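Local coordinates for N-terminal acetyltransferase B complex subunit MDM20 (Candida albicans, PDB 5K04) that serves as the non-catalytic auxiliary subunit of the NatB N-terminal acetyltransferase, wrapping around the catalytic subunit NAT3, at the interface of chains A and B. Numbering follows the deposited sequence. Chains: chain A, Uncharacterized protein; chain B, N-terminal acetyltransferase B complex subunit NAT3.

The interface of chains A and B. Residues chain A 437, 441, 444-445, 551, 554; chain B 16, 19-20, 26.
B:Asn16, at the start of helix 16-19 of the catalytic GNAT-fold subunit, points its amide tip first at A:Thr444 on helix 440-445 of the auxiliary subunit. Its ND2 spends both N-H groups within the amide plane. ND2 of B:Asn16 gives an almost straight bond to the hydroxyl OG1 of A:Thr444, 2.8 Å away. Its other N-H goes to the carboxylate OD2 of A:Asp551, 2.8 Å from ND2 of B:Asn16. That oxygen is met on its anti side, with carboxylate and amide nearly coplanar. The backbone N of A:Ser554 lies 2.9 Å from OD1 of A:Asp551, on its syn side and tilted from the carboxylate plane. The A:Thr444 hydroxyl reaches ND2 because OG1 sits between backbone N and carbonyl carbon (chi1 60°). Together these partners fix the rotation of the amide, and A:Leu445 packs its CG and both methyls against one face of the amide at ND2. Beside this polar core, the methyl CD1 of A:Ile437 presses on CD2 of B:Leu20 at 3.3 Å.

The A:Gln441 flank is looser. Its extended chain runs alongside B:Asn26 in the opposite direction, the two amides stacked 10° apart, while NE2 makes weak hydrogen bonds to the backbone O of B:Asn19 and to OD1 of B:Asn16. B:Asn26 is steadied within its own subunit by ND2 of B:Asn19. On the watered side of the B:Asn16 amide, one water lies 3.0 Å from OD1 of B:Asn16 and bridges it to OG1 of A:Thr444.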
loop_
_atom_site.group_PDB
_atom_site.type_symbol
_atom_site.label_atom_id
_atom_site.label_comp_id
_atom_site.label_asym_id
_atom_site.label_seq_id
_atom_site.Cartn_x
_atom_site.Cartn_y
_atom_site.Cartn_z
ATOM N N ILE A 437 2.761 7.983 -10.547
ATOM C CA ILE A 437 2.792 6.886 -9.588
ATOM C C ILE A 437 4.227 6.441 -9.395
ATOM O O ILE A 437 4.937 6.139 -10.362
ATOM C CB ILE A 437 1.935 5.703 -10.079
ATOM C CG1 ILE A 437 0.482 6.105 -10.291
ATOM C CG2 ILE A 437 1.999 4.556 -9.099
ATOM C CD1 ILE A 437 -0.014 6.885 -9.182
ATOM N N GLN A 441 2.931 3.763 -4.146
ATOM C CA GLN A 441 1.712 3.844 -4.948
ATOM C C GLN A 441 1.605 2.686 -5.940
ATOM O O GLN A 441 0.492 2.297 -6.306
ATOM C CB GLN A 441 1.657 5.182 -5.672
ATOM C CG GLN A 441 1.684 6.389 -4.744
ATOM C CD GLN A 441 1.497 7.684 -5.504
ATOM O OE1 GLN A 441 2.276 8.007 -6.400
ATOM N NE2 GLN A 441 0.438 8.415 -5.178
ATOM N N THR A 444 -0.312 -0.039 -4.304
ATOM C CA THR A 444 -1.742 0.201 -4.131
ATOM C C THR A 444 -2.501 0.408 -5.440
ATOM O O THR A 444 -3.723 0.225 -5.449
ATOM C CB THR A 444 -1.985 1.404 -3.187
ATOM O OG1 THR A 444 -1.388 2.600 -3.710
ATOM C CG2 THR A 444 -1.383 1.122 -1.816
ATOM N N LEU A 445 -1.811 0.749 -6.548
ATOM C CA LEU A 445 -2.465 1.169 -7.796
ATOM C C LEU A 445 -2.119 0.319 -9.019
ATOM O O LEU A 445 -2.747 0.481 -10.073
ATOM C CB LEU A 445 -2.111 2.640 -8.093
ATOM C CG LEU A 445 -2.639 3.585 -7.000
ATOM C CD1 LEU A 445 -2.174 5.020 -7.224
ATOM C CD2 LEU A 445 -4.187 3.493 -6.908
ATOM N N ASP A 551 -5.842 -0.166 -3.612
ATOM C CA ASP A 551 -6.662 1.026 -3.373
ATOM C C ASP A 551 -7.854 1.005 -4.326
ATOM O O ASP A 551 -7.734 1.398 -5.483
ATOM C CB ASP A 551 -5.807 2.271 -3.577
ATOM C CG ASP A 551 -6.583 3.573 -3.433
ATOM O OD1 ASP A 551 -7.780 3.565 -3.106
ATOM O OD2 ASP A 551 -5.949 4.616 -3.658
ATOM N N SER A 554 -9.899 5.475 -3.826
ATOM C CA SER A 554 -9.548 6.853 -4.174
ATOM C C SER A 554 -10.406 7.403 -5.305
ATOM O O SER A 554 -10.715 8.598 -5.314
ATOM C CB SER A 554 -8.065 6.938 -4.532
ATOM O OG SER A 554 -7.280 6.614 -3.398
ATOM N N ASN B 16 -3.446 7.967 -1.087
ATOM C CA ASN B 16 -3.503 8.340 -2.498
ATOM C C ASN B 16 -4.420 9.533 -2.781
ATOM O O ASN B 16 -4.064 10.345 -3.652
ATOM C CB ASN B 16 -3.885 7.113 -3.330
ATOM C CG ASN B 16 -2.758 6.083 -3.393
ATOM O OD1 ASN B 16 -1.579 6.420 -3.222
ATOM N ND2 ASN B 16 -3.115 4.828 -3.643
ATOM N N ASN B 19 -1.820 12.099 -2.056
ATOM C CA ASN B 19 -0.536 12.000 -2.751
ATOM C C ASN B 19 -0.665 11.759 -4.251
ATOM O O ASN B 19 0.364 11.643 -4.928
ATOM C CB ASN B 19 0.313 10.906 -2.107
ATOM C CG ASN B 19 1.027 11.395 -0.838
ATOM O OD1 ASN B 19 0.695 12.451 -0.287
ATOM N ND2 ASN B 19 2.015 10.626 -0.379
ATOM N N LEU B 20 -1.887 11.697 -4.786
ATOM C CA LEU B 20 -2.082 11.724 -6.228
ATOM C C LEU B 20 -2.221 13.142 -6.758
ATOM O O LEU B 20 -2.277 13.325 -7.981
ATOM C CB LEU B 20 -3.314 10.906 -6.634
ATOM C CG LEU B 20 -3.157 9.384 -6.594
ATOM C CD1 LEU B 20 -4.498 8.642 -6.832
ATOM C CD2 LEU B 20 -2.127 8.951 -7.618
ATOM N N ASN B 26 5.435 11.557 -3.856
ATOM C CA ASN B 26 5.366 10.357 -3.037
ATOM C C ASN B 26 6.786 9.836 -2.902
ATOM O O ASN B 26 7.374 9.346 -3.872
ATOM C CB ASN B 26 4.419 9.304 -3.602
ATOM C CG ASN B 26 4.211 8.155 -2.623
ATOM O OD1 ASN B 26 3.395 8.248 -1.713
ATOM N ND2 ASN B 26 4.987 7.083 -2.783
HETATM O O HOH W 1 -0.032 4.367 -1.740
#